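PDB 5H9D: farnesyl pyrophosphate synthetase from Staphylococcus aureus, which probably acts with a partner subunit as a magnesium-dependent heptaprenyl diphosphate synthase, lengthening an allylic diphosphate with isopentenyl units. Local coordinates for residues D82-K87 with W101-A106; T96-K99 with T105-L108. One frame throughout, in Å; residues are numbered along the deposited sequence.

Interaction 1: D82-K87 with W101-A106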
loop_
_atom_site.group_PDB
_atom_site.type_symbol
_atom_site.label_atom_id
_atom_site.label_comp_id
_atom_site.label_asym_id
_atom_site.label_seq_id
_atom_site.Cartn_x
_atom_site.Cartn_y
_atom_site.Cartn_z
ATOM N N ASP A 82 3.325 -1.839 -7.210
ATOM C CA ASP A 82 3.307 -3.218 -7.655
ATOM C C ASP A 82 3.846 -3.406 -9.081
ATOM O O ASP A 82 4.635 -4.319 -9.310
ATOM C CB ASP A 82 1.911 -3.820 -7.498
ATOM C CG ASP A 82 1.767 -4.632 -6.201
ATOM O OD1 ASP A 82 2.782 -4.785 -5.455
ATOM O OD2 ASP A 82 0.634 -5.126 -5.933
ATOM N N ASP A 83 3.469 -2.548 -10.026
ATOM C CA ASP A 83 3.970 -2.692 -11.396
ATOM C C ASP A 83 5.482 -2.407 -11.541
ATOM O O ASP A 83 6.066 -2.753 -12.571
ATOM C CB ASP A 83 3.199 -1.779 -12.365
ATOM C CG ASP A 83 1.689 -1.920 -12.244
ATOM O OD1 ASP A 83 1.189 -3.068 -12.276
ATOM O OD2 ASP A 83 1.000 -0.879 -12.128
ATOM N N VAL A 84 6.101 -1.749 -10.549
ATOM C CA VAL A 84 7.535 -1.470 -10.593
ATOM C C VAL A 84 8.256 -2.736 -10.172
ATOM O O VAL A 84 9.331 -3.062 -10.680
ATOM C CB VAL A 84 8.001 -0.346 -9.599
ATOM C CG1 VAL A 84 9.537 -0.269 -9.578
ATOM C CG2 VAL A 84 7.449 1.020 -10.005
ATOM N N ILE A 85 7.673 -3.452 -9.228
ATOM C CA ILE A 85 8.299 -4.670 -8.754
ATOM C C ILE A 85 8.211 -5.810 -9.776
ATOM O O ILE A 85 9.172 -6.529 -9.974
ATOM C CB ILE A 85 7.661 -5.123 -7.415
ATOM C CG1 ILE A 85 7.830 -4.026 -6.381
ATOM C CG2 ILE A 85 8.309 -6.404 -6.918
ATOM C CD1 ILE A 85 7.155 -4.316 -5.091
ATOM N N ASP A 86 7.067 -5.957 -10.431
ATOM C CA ASP A 86 6.865 -7.037 -11.397
ATOM C C ASP A 86 7.314 -6.737 -12.814
ATOM O O ASP A 86 6.947 -7.476 -13.727
ATOM C CB ASP A 86 5.382 -7.431 -11.488
ATOM C CG ASP A 86 4.774 -7.822 -10.141
ATOM O OD1 ASP A 86 5.528 -8.193 -9.201
ATOM O OD2 ASP A 86 3.521 -7.772 -10.037
ATOM N N LYS A 87 8.077 -5.667 -13.016
ATOM C CA LYS A 87 8.506 -5.321 -14.358
ATOM C C LYS A 87 7.294 -5.401 -15.307
ATOM O O LYS A 87 7.437 -5.570 -16.512
ATOM C CB LYS A 87 9.613 -6.278 -14.806
ATOM C CG LYS A 87 11.003 -5.951 -14.252
ATOM C CD LYS A 87 11.955 -7.156 -14.375
ATOM C CE LYS A 87 13.430 -6.755 -14.424
ATOM N NZ LYS A 87 13.930 -6.448 -15.817
ATOM N N TRP A 101 6.898 6.766 -18.018
ATOM C CA TRP A 101 7.869 7.756 -17.566
ATOM C C TRP A 101 9.140 6.989 -17.182
ATOM O O TRP A 101 9.999 6.740 -18.019
ATOM C CB TRP A 101 7.323 8.536 -16.349
ATOM C CG TRP A 101 6.259 9.582 -16.667
ATOM C CD1 TRP A 101 6.469 10.897 -16.996
ATOM C CD2 TRP A 101 4.831 9.400 -16.650
ATOM N NE1 TRP A 101 5.272 11.531 -17.173
ATOM C CE2 TRP A 101 4.251 10.642 -16.973
ATOM C CE3 TRP A 101 3.989 8.304 -16.400
ATOM C CZ2 TRP A 101 2.875 10.828 -17.055
ATOM C CZ3 TRP A 101 2.606 8.491 -16.483
ATOM C CH2 TRP A 101 2.068 9.748 -16.810
ATOM N N ASP A 102 9.270 6.628 -15.918
ATOM C CA ASP A 102 10.411 5.859 -15.486
ATOM C C ASP A 102 10.215 5.321 -14.072
ATOM O O ASP A 102 9.205 5.595 -13.425
ATOM C CB ASP A 102 11.722 6.665 -15.599
ATOM C CG ASP A 102 11.803 7.807 -14.610
ATOM O OD1 ASP A 102 11.165 8.865 -14.825
ATOM O OD2 ASP A 102 12.512 7.640 -13.599
ATOM N N GLN A 103 11.192 4.551 -13.609
ATOM C CA GLN A 103 11.129 3.931 -12.304
ATOM C C GLN A 103 11.095 4.912 -11.148
ATOM O O GLN A 103 10.368 4.678 -10.186
ATOM C CB GLN A 103 12.298 2.949 -12.134
ATOM C CG GLN A 103 12.113 1.947 -11.013
ATOM C CD GLN A 103 13.226 0.882 -10.966
ATOM O OE1 GLN A 103 13.473 0.165 -11.951
ATOM N NE2 GLN A 103 13.892 0.772 -9.811
ATOM N N THR A 104 11.861 6.002 -11.228
ATOM C CA THR A 104 11.885 6.983 -10.143
ATOM C C THR A 104 10.502 7.586 -9.999
ATOM O O THR A 104 9.994 7.763 -8.895
ATOM C CB THR A 104 12.868 8.169 -10.399
ATOM O OG1 THR A 104 14.168 7.683 -10.792
ATOM C CG2 THR A 104 13.004 8.986 -9.130
ATOM N N THR A 105 9.902 7.914 -11.135
ATOM C CA THR A 105 8.579 8.507 -11.141
ATOM C C THR A 105 7.528 7.649 -10.433
ATOM O O THR A 105 6.821 8.140 -9.553
ATOM C CB THR A 105 8.131 8.795 -12.584
ATOM O OG1 THR A 105 9.040 9.724 -13.176
ATOM C CG2 THR A 105 6.742 9.396 -12.617
ATOM N N ALA A 106 7.435 6.375 -10.816
ATOM C CA ALA A 106 6.460 5.436 -10.246
ATOM C C ALA A 106 6.617 5.258 -8.749
ATOM O O ALA A 106 5.647 5.150 -8.020
ATOM C CB ALA A 106 6.561 4.077 -10.933
#

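Interaction 2: T96-K99 with T105-L108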
loop_
_atom_site.group_PDB
_atom_site.type_symbol
_atom_site.label_atom_id
_atom_site.label_comp_id
_atom_site.label_asym_id
_atom_site.label_seq_id
_atom_site.Cartn_x
_atom_site.Cartn_y
_atom_site.Cartn_z
ATOM N N THR A 96 2.111 1.146 -17.685
ATOM C CA THR A 96 2.263 1.339 -16.255
ATOM C C THR A 96 3.103 2.600 -16.151
ATOM O O THR A 96 3.784 2.950 -17.110
ATOM C CB THR A 96 2.941 0.109 -15.611
ATOM O OG1 THR A 96 4.178 -0.178 -16.267
ATOM C CG2 THR A 96 2.047 -1.090 -15.740
ATOM N N ILE A 97 3.048 3.295 -15.020
ATOM C CA ILE A 97 3.795 4.537 -14.879
ATOM C C ILE A 97 5.275 4.331 -15.128
ATOM O O ILE A 97 5.904 5.077 -15.864
ATOM C CB ILE A 97 3.589 5.181 -13.479
ATOM C CG1 ILE A 97 2.100 5.299 -13.179
ATOM C CG2 ILE A 97 4.217 6.583 -13.423
ATOM C CD1 ILE A 97 1.374 6.064 -14.189
ATOM N N SER A 98 5.839 3.322 -14.496
ATOM C CA SER A 98 7.259 3.008 -14.678
ATOM C C SER A 98 7.639 2.942 -16.162
ATOM O O SER A 98 8.760 3.230 -16.517
ATOM C CB SER A 98 7.576 1.693 -13.978
ATOM O OG SER A 98 6.343 1.034 -13.645
ATOM N N LYS A 99 6.702 2.604 -17.039
ATOM C CA LYS A 99 7.026 2.530 -18.467
ATOM C C LYS A 99 6.687 3.760 -19.278
ATOM O O LYS A 99 7.317 4.004 -20.298
ATOM C CB LYS A 99 6.378 1.312 -19.136
ATOM C CG LYS A 99 7.128 0.015 -18.874
ATOM C CD LYS A 99 6.864 -1.003 -19.963
ATOM C CE LYS A 99 7.624 -2.285 -19.680
ATOM N NZ LYS A 99 9.031 -1.950 -19.293
ATOM N N THR A 105 9.902 7.914 -11.135
ATOM C CA THR A 105 8.579 8.507 -11.141
ATOM C C THR A 105 7.528 7.649 -10.433
ATOM O O THR A 105 6.821 8.140 -9.553
ATOM C CB THR A 105 8.131 8.795 -12.584
ATOM O OG1 THR A 105 9.040 9.724 -13.176
ATOM C CG2 THR A 105 6.742 9.396 -12.617
ATOM N N ALA A 106 7.435 6.375 -10.816
ATOM C CA ALA A 106 6.460 5.436 -10.246
ATOM C C ALA A 106 6.617 5.258 -8.749
ATOM O O ALA A 106 5.647 5.150 -8.020
ATOM C CB ALA A 106 6.561 4.077 -10.933
ATOM N N ILE A 107 7.844 5.204 -8.287
ATOM C CA ILE A 107 8.063 5.055 -6.871
ATOM C C ILE A 107 7.545 6.318 -6.180
ATOM O O ILE A 107 6.859 6.244 -5.170
ATOM C CB ILE A 107 9.567 4.824 -6.597
ATOM C CG1 ILE A 107 9.928 3.392 -6.982
ATOM C CG2 ILE A 107 9.903 5.049 -5.142
ATOM C CD1 ILE A 107 11.426 3.107 -6.866
ATOM N N LEU A 108 7.850 7.467 -6.756
ATOM C CA LEU A 108 7.438 8.727 -6.212
ATOM C C LEU A 108 5.933 8.875 -6.235
ATOM O O LEU A 108 5.338 9.384 -5.255
ATOM C CB LEU A 108 8.095 9.885 -6.975
ATOM C CG LEU A 108 9.577 10.188 -6.691
ATOM C CD1 LEU A 108 9.973 11.343 -7.578
ATOM C CD2 LEU A 108 9.831 10.573 -5.226
#

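Interaction 1: D82-K87 with W101-A106
T105 OG1 donates to D102 OD1 over 2.8 Å at the start of the helix whose Q103 and A106 rest against V84. The other oxygen, D102 OD2, receives the main-chain T104 N at 3.0 Å along a bent path (135° at the hydrogen). Both donors come from above the carboxylate plane, about 50° out of it. D102 is the N-cap of helix 103-121, a place that suits aspartate: its short side chain can turn back to the N-H groups the first turn leaves without carbonyl partners, and its negative charge probably interacts favourably with the helix start.

The opposing helix end carries D82, D83 and D86, the spacing of the first aspartate-rich motif (DDxxD) of the FPP/GGPP synthase family, which in relatives binds magnesium and the allylic diphosphate. D83 is salt-bridged to R91. V84, a variable position of that motif, turns its two methyls to helix 103-121. V84 CG1, carried opposite the backbone N by a chi1 of 172°, meets Q103 CG at 3.7 Å, while V84 CG2 lies 3.3 Å from A106 CB. Q103 is extended and crosses V84 at about a right angle, using its aliphatic part; alanine's small side chain suits A106, where two helices lie side by side. I71 of the subunit 1 chain packs on V84, and H112 of that chain on D102 and T104.

Interaction 2: T96-K99 with T105-L108
I97 and S98, on the short helix 97-100, share the single methyl of A106 between them. The apolar contacts begin with I97, whose CB lies 4.1 Å from A106 CB. A chi1 of -52°, measured to CG1, puts I97 CG2 anti to the backbone N and makes it the branch that reaches T105, one residue nearer the start of helix 103-121. I97 CG2 comes within 3.9 Å of T105 CG2, methyl against methyl, with the two side chains crossing at about a right angle, and it also touches A106 CA. The longer CG1 branch leads away from the contact. A beta-branched isoleucine suits this place because it can offer one methyl to helix 103-121 while the residue as a whole also touches A31 and H34 of helix 26-38.

S98 meets A106 through its backbone N and CA as well as its side chain. A106 CB lies 3.7 Å from S98 N, and S98 CB is 4.0 Å from the same methyl. S98 CA and A106 CA are 5.1 Å apart, a close approach that the small side chains of serine and alanine permit.

No hydrogen bond crosses between 96-99 and 105-108; T105 and T96 have polar partners outside the pair. The methyl of T105 faces I97, whereas its hydroxyl is held by D102. Within the short helix, K99 N bonds T96 O at 2.9 Å and closes the first turn. T96 also has backbone bonds to D89, which join the helix start to the preceding hairpin.

One-turn helix 97-100 thus packs through I97 and S98 on the first turn of helix 103-121, a local helix-helix contact within the all-alpha prenyl synthase fold.

Overall arrangement
Following the chain, helix 62-85 ends in the aspartate-rich segment 82-87, which leads into the antiparallel hairpin 90-91/94-95, then the short helix 97-100 and finally helix 103-121. Interaction 1 closes the larger loop, from V84 to A106, around the hairpin and the short helix. Interaction 2 closes a smaller one across the turn at W101 and D102. Measured to their shared residue A106, the second nests inside the first, whereas the V84-Q103 pair crosses the S98-A106 pair. The two contacts also touch directly, through D83 with T96 and V84 with S98, so that helices 62-85, 97-100 and 103-121 meet at the C-terminal end of 62-85.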